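Local coordinates for structural protein VP1 (Trichodysplasia spinulosa-associated polyomavirus, PDB 4U60) that forms the pentameric jelly-roll capsomers of the viral coat and engages sialylated glycolipids through a displaced binding site on their surface, at the GAL/SIA/NGA site and the interface of chains A and C. Numbering follows the deposited sequence. Chains: chain A/B/C, Structural protein VP1.

Contact 1: the GAL/SIA/NGA site. Residues chain A 50-53, 57-61; chain B 109, 114. With GAL (beta-D-galactopyranose), chain D; SIA (N-acetyl-alpha-neuraminic acid), chain E; NGA (2-acetamido-2-deoxy-beta-D-galactopyranose), chain F.
The GM1 oligosaccharide is held through its sialic acid: the protein buries 257 Å² of SIA and hides nothing of GAL or NGA. Residues 50-53 and 57-61 of chain A lie along the sugar, and chain B adds B:His109 beside the acetamide methyl and B:Arg114 at the glycerol end, so the pocket straddles two VP1 copies. The hydrogen bonds go to the acetamide, O4 and the glycerol chain, while A:Thr61 CG2 packs near the carboxylate oxygen O1A. The acetamide is read at both ends: SIA N5 donates nearly straight (175°) to A:Thr50 OG1 at 2.9 Å, while its carbonyl O10 takes the N-H of A:Lys59 at 3.0 Å. The methyl C11 points between A:Pro60 CA and B:His109 CB. A:Thr50 presents OG1 from the crowded position between its backbone N and carbonyl carbon (chi1 70°). The ring hydroxyl SIA O4 donates to A:Lys59 O at 2.6 Å, in the carbonyl plane and on a lone pair. Along the glycerol chain, SIA O7 reaches A:Val51 O at 2.7 Å from above the carbonyl plane. O9 accepts from both A:Val51 N and B:Arg114 NH2, and also meets a water at the guanidinium edge. A:Val51 CG2 sits over the centre of that guanidinium face and probably helps fix its rotation. Behind the acetamide, imidazole and carboxylate planes stand 76° apart, B:His109 ND1 donating to the syn lone pair of A:Asp58 OD1 at 2.8 Å.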
loop_
_atom_site.group_PDB
_atom_site.type_symbol
_atom_site.label_atom_id
_atom_site.label_comp_id
_atom_site.label_asym_id
_atom_site.label_seq_id
_atom_site.Cartn_x
_atom_site.Cartn_y
_atom_site.Cartn_z
ATOM N N THR A 50 -28.873 1.416 -14.314
ATOM C CA THR A 50 -29.244 0.795 -15.563
ATOM C C THR A 50 -28.099 0.952 -16.553
ATOM O O THR A 50 -27.197 1.760 -16.328
ATOM C CB THR A 50 -30.546 1.397 -16.153
ATOM O OG1 THR A 50 -30.318 2.741 -16.607
ATOM C CG2 THR A 50 -31.687 1.377 -15.105
ATOM N N VAL A 51 -28.160 0.198 -17.648
ATOM C CA VAL A 51 -27.040 0.113 -18.587
ATOM C C VAL A 51 -27.556 0.371 -19.995
ATOM O O VAL A 51 -28.552 -0.242 -20.420
ATOM C CB VAL A 51 -26.326 -1.250 -18.446
ATOM C CG1 VAL A 51 -25.309 -1.494 -19.558
ATOM C CG2 VAL A 51 -25.659 -1.348 -17.060
ATOM N N ALA A 52 -26.871 1.279 -20.689
ATOM C CA ALA A 52 -27.218 1.661 -22.057
ATOM C C ALA A 52 -27.181 0.473 -22.992
ATOM O O ALA A 52 -26.308 -0.392 -22.897
ATOM C CB ALA A 52 -26.258 2.732 -22.569
ATOM N N ASN A 53 -28.127 0.432 -23.922
ATOM C CA ASN A 53 -28.122 -0.579 -24.956
ATOM C C ASN A 53 -26.993 -0.302 -25.958
ATOM O O ASN A 53 -26.439 -1.235 -26.535
ATOM C CB ASN A 53 -29.481 -0.589 -25.661
ATOM C CG ASN A 53 -29.628 -1.727 -26.640
ATOM O OD1 ASN A 53 -29.651 -1.511 -27.860
ATOM N ND2 ASN A 53 -29.728 -2.951 -26.125
ATOM N N GLN A 57 -27.572 5.658 -27.285
ATOM C CA GLN A 57 -28.815 5.555 -26.539
ATOM C C GLN A 57 -28.477 5.393 -25.055
ATOM O O GLN A 57 -28.993 4.510 -24.366
ATOM C CB GLN A 57 -29.584 4.327 -27.007
ATOM C CG GLN A 57 -30.060 4.418 -28.435
ATOM C CD GLN A 57 -31.441 5.006 -28.507
ATOM O OE1 GLN A 57 -31.632 6.203 -28.264
ATOM N NE2 GLN A 57 -32.427 4.167 -28.813
ATOM N N ASP A 58 -27.597 6.255 -24.572
ATOM C CA ASP A 58 -27.084 6.185 -23.214
ATOM C C ASP A 58 -27.750 7.312 -22.440
ATOM O O ASP A 58 -27.305 8.472 -22.498
ATOM C CB ASP A 58 -25.555 6.319 -23.256
ATOM C CG ASP A 58 -24.875 6.100 -21.920
ATOM O OD1 ASP A 58 -25.544 6.068 -20.862
ATOM O OD2 ASP A 58 -23.615 5.979 -21.960
ATOM N N LYS A 59 -28.830 6.964 -21.746
ATOM C CA LYS A 59 -29.717 7.924 -21.102
ATOM C C LYS A 59 -29.976 7.454 -19.668
ATOM O O LYS A 59 -30.922 6.677 -19.402
ATOM C CB LYS A 59 -31.031 8.052 -21.907
ATOM C CG LYS A 59 -31.961 9.129 -21.390
ATOM C CD LYS A 59 -33.227 9.215 -22.235
ATOM C CE LYS A 59 -34.174 10.250 -21.654
ATOM N NZ LYS A 59 -35.435 10.308 -22.424
ATOM N N PRO A 60 -29.136 7.900 -18.720
ATOM C CA PRO A 60 -29.356 7.456 -17.340
ATOM C C PRO A 60 -30.743 7.823 -16.819
ATOM O O PRO A 60 -31.268 8.903 -17.130
ATOM C CB PRO A 60 -28.262 8.162 -16.545
ATOM C CG PRO A 60 -27.692 9.197 -17.448
ATOM C CD PRO A 60 -27.948 8.761 -18.845
ATOM N N THR A 61 -31.358 6.909 -16.091
ATOM C CA THR A 61 -32.643 7.198 -15.488
ATOM C C THR A 61 -32.502 8.302 -14.442
ATOM O O THR A 61 -31.393 8.561 -13.894
ATOM C CB THR A 61 -33.250 5.939 -14.816
ATOM O OG1 THR A 61 -32.367 5.468 -13.784
ATOM C CG2 THR A 61 -33.505 4.821 -15.836
ATOM N N HIS B 109 -23.126 3.126 -16.344
ATOM C CA HIS B 109 -24.298 2.960 -17.213
ATOM C C HIS B 109 -23.975 3.022 -18.688
ATOM O O HIS B 109 -24.918 3.035 -19.509
ATOM C CB HIS B 109 -25.375 4.024 -16.942
ATOM C CG HIS B 109 -24.874 5.437 -17.009
ATOM N ND1 HIS B 109 -24.701 6.131 -18.191
ATOM C CD2 HIS B 109 -24.516 6.287 -16.019
ATOM C CE1 HIS B 109 -24.249 7.342 -17.924
ATOM N NE2 HIS B 109 -24.118 7.458 -16.614
ATOM N N ARG B 114 -21.888 -6.303 -18.134
ATOM C CA ARG B 114 -22.400 -5.932 -16.828
ATOM C C ARG B 114 -22.368 -7.074 -15.818
ATOM O O ARG B 114 -22.246 -8.242 -16.183
ATOM C CB ARG B 114 -23.786 -5.276 -16.964
ATOM C CG ARG B 114 -24.888 -6.172 -17.416
ATOM C CD ARG B 114 -26.181 -5.393 -17.754
ATOM N NE ARG B 114 -26.743 -4.745 -16.563
ATOM C CZ ARG B 114 -27.887 -4.078 -16.517
ATOM N NH1 ARG B 114 -28.260 -3.496 -15.387
ATOM N NH2 ARG B 114 -28.672 -4.009 -17.578
HETATM C C1 GAL D . -37.010 1.566 -24.245
HETATM C C2 GAL D . -36.982 2.105 -22.819
HETATM C C3 GAL D . -35.850 1.448 -22.012
HETATM C C4 GAL D . -35.900 -0.075 -22.140
HETATM C C5 GAL D . -36.058 -0.497 -23.603
HETATM C C6 GAL D . -36.225 -2.005 -23.729
HETATM O O1 GAL D . -38.069 2.149 -24.990
HETATM O O2 GAL D . -36.869 3.518 -22.819
HETATM O O3 GAL D . -36.041 1.785 -20.651
HETATM O O4 GAL D . -37.001 -0.530 -21.375
HETATM O O5 GAL D . -37.188 0.161 -24.158
HETATM O O6 GAL D . -36.212 -2.421 -25.081
HETATM C C1 SIA E . -35.260 2.186 -18.472
HETATM C C2 SIA E . -34.859 2.217 -19.930
HETATM C C3 SIA E . -34.438 3.616 -20.378
HETATM C C4 SIA E . -33.054 4.021 -19.868
HETATM C C5 SIA E . -32.023 2.934 -20.102
HETATM C C6 SIA E . -32.564 1.632 -19.523
HETATM C C7 SIA E . -31.602 0.467 -19.679
HETATM C C8 SIA E . -32.263 -0.866 -19.262
HETATM C C9 SIA E . -31.241 -1.978 -19.036
HETATM C C10 SIA E . -29.757 3.875 -20.090
HETATM C C11 SIA E . -28.537 4.178 -19.246
HETATM N N5 SIA E . -30.773 3.288 -19.446
HETATM O O1A SIA E . -35.830 3.188 -17.958
HETATM O O1B SIA E . -35.002 1.137 -17.821
HETATM O O4 SIA E . -32.686 5.227 -20.550
HETATM O O6 SIA E . -33.799 1.297 -20.179
HETATM O O7 SIA E . -31.113 0.394 -21.015
HETATM O O8 SIA E . -33.019 -0.667 -18.064
HETATM O O9 SIA E . -30.495 -1.760 -17.799
HETATM O O10 SIA E . -29.752 4.140 -21.284
HETATM C C1 NGA F . -36.571 -1.221 -20.194
HETATM C C2 NGA F . -37.732 -1.253 -19.210
HETATM C C3 NGA F . -37.340 -2.007 -17.949
HETATM C C4 NGA F . -36.704 -3.349 -18.297
HETATM C C5 NGA F . -35.607 -3.181 -19.346
HETATM C C6 NGA F . -35.007 -4.506 -19.766
HETATM C C7 NGA F . -39.205 0.737 -19.276
HETATM C C8 NGA F . -39.290 2.178 -18.858
HETATM N N2 NGA F . -38.078 0.127 -18.915
HETATM O O3 NGA F . -38.504 -2.205 -17.128
HETATM O O4 NGA F . -37.711 -4.241 -18.806
HETATM O O5 NGA F . -36.108 -2.527 -20.509
HETATM O O6 NGA F . -33.803 -4.242 -20.487
HETATM O O7 NGA F . -40.109 0.200 -19.899
HETATM O O HOH W 1 -30.361 2.335 -23.792
HETATM O O HOH W 2 -31.033 -2.677 -15.500
#

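Contact 2: the interface of chains A and C. Residues chain A 103, 105-108, 124-125; chain C 66, 128, 130, 188-189, 207, 210, 249, 252, 262.
C:Tyr207 OH is the best-held polar atom, gripped twice here: a 2.8 Å bond to a water shared with A:Val125 O and C:Gly210 N, and a weak donation to A:Leu105 O. The phenol lies against the end of the 3-10 helix 102-105, and A:Leu105 CB rests over its face, offset toward the rim. Next along the chain, A:Val106 is the knob of this capsomer interface, hiding 130 Å² in a socket of chain C. A:Val106 CG1, anti to the backbone N (chi1 180°), meets C:Ile249 CD1 tip to tip at 3.6 Å and also touches C:Val188 and C:Pro66. The other branch, CG2, sits over the rim of the C:Phe130 ring, 3.7 Å above its plane, and slides past C:Tyr207. C:Met128, bent near its tip, puts SD beside A:Val106 CA and brings CE up to A:Val108 CG1. Two linked waters seal another side, one joining A:Val108 N to C:Tyr262 OH, the other A:Val106 O to C:Glu189 OE1. Alongside them the amide of A:Asn107 and the carboxylate of C:Glu189 stack with planes 16° apart. A:Ser103 OG donates to C:Val188 O at 2.8 Å, in the carbonyl plane with an angle of 158° at the oxygen.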
loop_
_atom_site.group_PDB
_atom_site.type_symbol
_atom_site.label_atom_id
_atom_site.label_comp_id
_atom_site.label_asym_id
_atom_site.label_seq_id
_atom_site.Cartn_x
_atom_site.Cartn_y
_atom_site.Cartn_z
ATOM N N SER A 103 -18.556 3.217 10.000
ATOM C CA SER A 103 -18.962 1.993 10.692
ATOM C C SER A 103 -20.287 1.408 10.193
ATOM O O SER A 103 -20.532 0.218 10.377
ATOM C CB SER A 103 -19.023 2.218 12.199
ATOM O OG SER A 103 -20.081 3.076 12.510
ATOM N N LEU A 105 -20.899 0.559 7.397
ATOM C CA LEU A 105 -20.559 -0.438 6.387
ATOM C C LEU A 105 -20.273 -1.813 7.003
ATOM O O LEU A 105 -20.105 -2.795 6.272
ATOM C CB LEU A 105 -19.392 0.060 5.522
ATOM C CG LEU A 105 -19.629 1.429 4.868
ATOM C CD1 LEU A 105 -18.355 1.862 4.174
ATOM C CD2 LEU A 105 -20.805 1.406 3.915
ATOM N N VAL A 106 -20.258 -1.885 8.335
ATOM C CA VAL A 106 -20.156 -3.145 9.046
ATOM C C VAL A 106 -21.577 -3.702 9.181
ATOM O O VAL A 106 -22.188 -3.676 10.250
ATOM C CB VAL A 106 -19.524 -2.939 10.435
ATOM C CG1 VAL A 106 -19.422 -4.257 11.182
ATOM C CG2 VAL A 106 -18.138 -2.289 10.294
ATOM N N ASN A 107 -22.108 -4.166 8.065
ATOM C CA ASN A 107 -23.497 -4.629 8.016
ATOM C C ASN A 107 -23.631 -5.600 6.874
ATOM O O ASN A 107 -23.526 -5.213 5.709
ATOM C CB ASN A 107 -24.444 -3.463 7.836
ATOM C CG ASN A 107 -25.901 -3.873 7.971
ATOM O OD1 ASN A 107 -26.262 -5.051 7.773
ATOM N ND2 ASN A 107 -26.759 -2.892 8.301
ATOM N N VAL A 108 -23.879 -6.854 7.214
ATOM C CA VAL A 108 -23.997 -7.926 6.211
ATOM C C VAL A 108 -25.303 -8.703 6.371
ATOM O O VAL A 108 -25.420 -9.848 5.934
ATOM C CB VAL A 108 -22.781 -8.875 6.249
ATOM C CG1 VAL A 108 -21.537 -8.132 5.756
ATOM C CG2 VAL A 108 -22.546 -9.424 7.642
ATOM N N PRO A 124 -21.484 -6.951 1.677
ATOM C CA PRO A 124 -21.437 -5.586 2.186
ATOM C C PRO A 124 -21.396 -4.612 1.023
ATOM O O PRO A 124 -21.204 -5.009 -0.128
ATOM C CB PRO A 124 -20.116 -5.560 2.967
ATOM C CG PRO A 124 -19.241 -6.510 2.235
ATOM C CD PRO A 124 -20.152 -7.590 1.684
ATOM N N VAL A 125 -21.614 -3.350 1.329
ATOM C CA VAL A 125 -21.439 -2.301 0.341
ATOM C C VAL A 125 -19.976 -2.353 -0.106
ATOM O O VAL A 125 -19.052 -2.301 0.709
ATOM C CB VAL A 125 -21.840 -0.944 0.931
ATOM C CG1 VAL A 125 -21.357 0.220 0.060
ATOM C CG2 VAL A 125 -23.345 -0.886 1.138
ATOM N N PRO C 66 -22.009 -6.984 15.849
ATOM C CA PRO C 66 -20.954 -6.462 16.721
ATOM C C PRO C 66 -21.311 -5.125 17.353
ATOM O O PRO C 66 -22.033 -4.288 16.755
ATOM C CB PRO C 66 -19.775 -6.285 15.764
ATOM C CG PRO C 66 -20.406 -6.033 14.443
ATOM C CD PRO C 66 -21.624 -6.917 14.427
ATOM N N MET C 128 -14.067 -8.757 5.868
ATOM C CA MET C 128 -14.176 -7.427 6.446
ATOM C C MET C 128 -13.337 -7.257 7.707
ATOM O O MET C 128 -13.414 -8.074 8.636
ATOM C CB MET C 128 -15.652 -7.151 6.804
ATOM C CG MET C 128 -15.907 -5.737 7.267
ATOM S SD MET C 128 -17.486 -5.695 8.151
ATOM C CE MET C 128 -18.584 -6.138 6.869
ATOM N N PHE C 130 -12.452 -4.149 10.623
ATOM C CA PHE C 130 -12.859 -2.850 11.154
ATOM C C PHE C 130 -12.113 -2.682 12.449
ATOM O O PHE C 130 -12.229 -3.511 13.335
ATOM C CB PHE C 130 -14.370 -2.835 11.391
ATOM C CG PHE C 130 -14.882 -1.587 12.062
ATOM C CD1 PHE C 130 -14.926 -0.377 11.379
ATOM C CD2 PHE C 130 -15.317 -1.615 13.357
ATOM C CE1 PHE C 130 -15.429 0.770 11.988
ATOM C CE2 PHE C 130 -15.821 -0.472 13.979
ATOM C CZ PHE C 130 -15.894 0.715 13.288
ATOM N N VAL C 188 -22.118 -1.263 16.096
ATOM C CA VAL C 188 -21.238 -0.446 15.256
ATOM C C VAL C 188 -21.912 -0.118 13.925
ATOM O O VAL C 188 -21.641 0.942 13.359
ATOM C CB VAL C 188 -19.800 -1.009 15.086
ATOM C CG1 VAL C 188 -19.181 -1.266 16.457
ATOM C CG2 VAL C 188 -19.783 -2.264 14.223
ATOM N N GLU C 189 -22.852 -0.947 13.466
ATOM C CA GLU C 189 -23.528 -0.715 12.200
ATOM C C GLU C 189 -24.364 0.561 12.184
ATOM O O GLU C 189 -24.733 1.041 11.119
ATOM C CB GLU C 189 -24.440 -1.909 11.854
ATOM C CG GLU C 189 -25.702 -2.071 12.729
ATOM C CD GLU C 189 -26.593 -3.192 12.237
ATOM O OE1 GLU C 189 -26.041 -4.267 11.939
ATOM O OE2 GLU C 189 -27.832 -3.017 12.161
ATOM N N TYR C 207 -11.548 0.833 8.133
ATOM C CA TYR C 207 -12.442 -0.192 7.605
ATOM C C TYR C 207 -11.847 -0.664 6.282
ATOM O O TYR C 207 -11.512 0.152 5.417
ATOM C CB TYR C 207 -13.827 0.405 7.346
ATOM C CG TYR C 207 -14.827 -0.532 6.680
ATOM C CD1 TYR C 207 -15.629 -1.365 7.434
ATOM C CD2 TYR C 207 -14.972 -0.560 5.289
ATOM C CE1 TYR C 207 -16.541 -2.211 6.839
ATOM C CE2 TYR C 207 -15.900 -1.401 4.684
ATOM C CZ TYR C 207 -16.690 -2.218 5.458
ATOM O OH TYR C 207 -17.609 -3.053 4.841
ATOM N N GLY C 210 -15.241 -5.658 1.510
ATOM C CA GLY C 210 -15.243 -6.760 0.548
ATOM C C GLY C 210 -15.642 -8.072 1.185
ATOM O O GLY C 210 -15.981 -8.127 2.380
ATOM N N ILE C 249 -12.755 -6.047 14.482
ATOM C CA ILE C 249 -13.262 -7.136 13.653
ATOM C C ILE C 249 -12.164 -7.562 12.699
ATOM O O ILE C 249 -11.622 -6.723 11.965
ATOM C CB ILE C 249 -14.490 -6.674 12.867
ATOM C CG1 ILE C 249 -15.612 -6.283 13.841
ATOM C CG2 ILE C 249 -14.922 -7.737 11.856
ATOM C CD1 ILE C 249 -16.766 -5.598 13.176
ATOM N N PHE C 252 -14.526 -13.045 8.987
ATOM C CA PHE C 252 -15.561 -14.042 9.191
ATOM C C PHE C 252 -14.978 -15.438 9.187
ATOM O O PHE C 252 -14.115 -15.769 8.380
ATOM C CB PHE C 252 -16.617 -13.957 8.098
ATOM C CG PHE C 252 -17.410 -12.672 8.114
ATOM C CD1 PHE C 252 -18.468 -12.496 9.017
ATOM C CD2 PHE C 252 -17.080 -11.623 7.285
ATOM C CE1 PHE C 252 -19.182 -11.311 9.054
ATOM C CE2 PHE C 252 -17.801 -10.436 7.317
ATOM C CZ PHE C 252 -18.846 -10.282 8.216
ATOM N N TYR C 262 -18.900 -13.273 12.469
ATOM C CA TYR C 262 -17.828 -12.316 12.752
ATOM C C TYR C 262 -16.866 -12.898 13.766
ATOM O O TYR C 262 -17.290 -13.597 14.691
ATOM C CB TYR C 262 -18.377 -11.058 13.386
ATOM C CG TYR C 262 -19.124 -10.111 12.492
ATOM C CD1 TYR C 262 -18.438 -9.123 11.795
ATOM C CD2 TYR C 262 -20.501 -10.160 12.373
ATOM C CE1 TYR C 262 -19.105 -8.230 10.991
ATOM C CE2 TYR C 262 -21.190 -9.255 11.563
ATOM C CZ TYR C 262 -20.463 -8.281 10.871
ATOM O OH TYR C 262 -21.095 -7.328 10.075
HETATM O O HOH W 3 -23.810 -7.449 10.178
HETATM O O HOH W 4 -17.326 -3.699 2.129
HETATM O O HOH W 5 -23.590 -5.344 11.964
#

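Contact 3: the interface of chains A and C. Residues chain A 98, 100-101, 266, 268; chain C 143, 172, 192, 195-196, 203.
A:Tyr268, on strand 267-279, can be followed outward along C:Pro195. A:Tyr268 CB starts against C:Pro195 CG at 3.6 Å, and the ring carbon CG meets CG and CB of the same pyrrolidine. Further out, CD1 still touches C:Pro195 CG, whereas CD2 lies against its CB. A:Tyr268 CE1 passes to C:Ser196 CA at 3.7 Å. C:Pro195 O stands over the ring face near CE2 and CZ, 3.3 Å from A:Tyr268 CZ, and the tip OH lies near the same carbonyl oxygen. With CG anti to the backbone N (chi1 168°), the phenol slides past the proline in the opposite direction, C:Pro195 CB standing over one face toward the rim. A:Val100 CG2 meets C:Pro195 CG from a crossing direction, while its CG1 turns to C:Cys192 SG and C:Leu172 CD1. A:Glu98 reaches past the proline and meets C:Tyr203 tip to tip, the carboxylate and ring planes 63° apart. C:Tyr203 OH donates to the syn lone pair of A:Glu98 OE2 at 2.5 Å, a short bond with OE2 at the ring's edge. The second oxygen, A:Glu98 OE1, binds a water at 2.7 Å, which passes the link on to C:Pro195 O. The carboxylate is thus held through both oxygens, while the proline wedge packs between neighbouring jelly rolls and helps join adjacent VP1 copies in the pentamer.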
loop_
_atom_site.group_PDB
_atom_site.type_symbol
_atom_site.label_atom_id
_atom_site.label_comp_id
_atom_site.label_asym_id
_atom_site.label_seq_id
_atom_site.Cartn_x
_atom_site.Cartn_y
_atom_site.Cartn_z
ATOM N N GLU A 98 -13.725 14.795 7.934
ATOM C CA GLU A 98 -13.926 13.359 8.134
ATOM C C GLU A 98 -15.134 12.853 7.395
ATOM O O GLU A 98 -16.152 13.550 7.299
ATOM C CB GLU A 98 -14.205 13.076 9.595
ATOM C CG GLU A 98 -13.088 13.301 10.534
ATOM C CD GLU A 98 -13.559 13.186 11.983
ATOM O OE1 GLU A 98 -13.249 14.132 12.758
ATOM O OE2 GLU A 98 -14.196 12.162 12.346
ATOM N N VAL A 100 -18.242 10.561 7.647
ATOM C CA VAL A 100 -19.048 10.183 8.788
ATOM C C VAL A 100 -19.766 8.877 8.460
ATOM O O VAL A 100 -20.172 8.656 7.316
ATOM C CB VAL A 100 -20.060 11.296 9.113
ATOM C CG1 VAL A 100 -20.948 10.909 10.288
ATOM C CG2 VAL A 100 -19.308 12.598 9.399
ATOM N N GLY A 101 -19.931 8.019 9.471
ATOM C CA GLY A 101 -20.695 6.801 9.315
ATOM C C GLY A 101 -19.976 5.649 8.643
ATOM O O GLY A 101 -20.599 4.743 8.122
ATOM N N PRO A 266 -21.901 11.010 4.451
ATOM C CA PRO A 266 -21.748 12.445 4.685
ATOM C C PRO A 266 -20.306 12.785 5.027
ATOM O O PRO A 266 -19.520 11.908 5.424
ATOM C CB PRO A 266 -22.656 12.722 5.891
ATOM C CG PRO A 266 -23.065 11.421 6.439
ATOM C CD PRO A 266 -22.540 10.320 5.579
ATOM N N TYR A 268 -17.967 15.733 7.236
ATOM C CA TYR A 268 -17.890 16.780 8.232
ATOM C C TYR A 268 -16.698 17.680 7.942
ATOM O O TYR A 268 -15.650 17.204 7.496
ATOM C CB TYR A 268 -17.715 16.158 9.606
ATOM C CG TYR A 268 -17.337 17.128 10.703
ATOM C CD1 TYR A 268 -18.304 17.883 11.350
ATOM C CD2 TYR A 268 -16.010 17.300 11.073
ATOM C CE1 TYR A 268 -17.967 18.761 12.362
ATOM C CE2 TYR A 268 -15.659 18.168 12.083
ATOM C CZ TYR A 268 -16.641 18.894 12.728
ATOM O OH TYR A 268 -16.294 19.781 13.720
ATOM N N GLN C 143 -22.760 9.516 16.857
ATOM C CA GLN C 143 -23.753 9.945 15.892
ATOM C C GLN C 143 -24.407 8.694 15.318
ATOM O O GLN C 143 -23.711 7.750 14.962
ATOM C CB GLN C 143 -23.050 10.737 14.786
ATOM C CG GLN C 143 -23.905 11.024 13.548
ATOM C CD GLN C 143 -25.043 11.967 13.835
ATOM O OE1 GLN C 143 -24.838 13.054 14.387
ATOM N NE2 GLN C 143 -26.254 11.568 13.459
ATOM N N LEU C 172 -26.742 11.888 7.764
ATOM C CA LEU C 172 -26.436 12.483 9.063
ATOM C C LEU C 172 -27.605 13.371 9.477
ATOM O O LEU C 172 -27.845 14.426 8.890
ATOM C CB LEU C 172 -25.128 13.289 8.963
ATOM C CG LEU C 172 -24.449 13.649 10.291
ATOM C CD1 LEU C 172 -23.082 14.254 9.993
ATOM C CD2 LEU C 172 -25.296 14.602 11.128
ATOM N N CYS C 192 -21.536 5.756 15.057
ATOM C CA CYS C 192 -20.151 6.131 14.733
ATOM C C CYS C 192 -19.721 7.305 15.631
ATOM O O CYS C 192 -20.550 7.982 16.232
ATOM C CB CYS C 192 -20.024 6.499 13.253
ATOM S SG CYS C 192 -21.014 7.903 12.760
ATOM N N PRO C 195 -18.151 13.576 14.843
ATOM C CA PRO C 195 -17.020 14.484 14.627
ATOM C C PRO C 195 -17.291 15.934 15.075
ATOM O O PRO C 195 -16.345 16.705 15.190
ATOM C CB PRO C 195 -16.824 14.429 13.103
ATOM C CG PRO C 195 -18.192 14.222 12.574
ATOM C CD PRO C 195 -18.832 13.253 13.571
ATOM N N SER C 196 -18.552 16.305 15.294
ATOM C CA SER C 196 -18.888 17.644 15.752
ATOM C C SER C 196 -18.724 17.831 17.265
ATOM O O SER C 196 -18.837 18.946 17.771
ATOM C CB SER C 196 -20.314 18.015 15.334
ATOM O OG SER C 196 -21.268 17.381 16.169
ATOM N N TYR C 203 -9.971 9.688 18.710
ATOM C CA TYR C 203 -10.361 8.401 18.133
ATOM C C TYR C 203 -9.699 8.187 16.779
ATOM O O TYR C 203 -9.378 9.153 16.065
ATOM C CB TYR C 203 -11.887 8.235 18.022
ATOM C CG TYR C 203 -12.611 9.238 17.159
ATOM C CD1 TYR C 203 -12.676 9.084 15.771
ATOM C CD2 TYR C 203 -13.258 10.328 17.712
ATOM C CE1 TYR C 203 -13.312 10.011 14.971
ATOM C CE2 TYR C 203 -13.907 11.249 16.916
ATOM C CZ TYR C 203 -13.949 11.075 15.553
ATOM O OH TYR C 203 -14.610 12.040 14.819
HETATM O O HOH W 6 -13.895 15.871 14.754
#

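Contacts 2 and 3 are neighbouring patches of one A-C interface, their C-alpha centres about 17 Å apart. On chain A they are joined by the run from strand 86-99 into the 3-10 helix 102-105, with strand 267-279 added in contact 3; on chain C both use strand 201-208. The C-alpha centre of contact 1 lies about 31 Å from that of contact 2 and about 34 Å from that of contact 3, on chain A's other neighbour. Because the chains are copies, segment 105-108 of contact 2 runs directly into residue 109, the histidine that chain B contributes to contact 1. Pentamer assembly therefore also builds the composite glycan site.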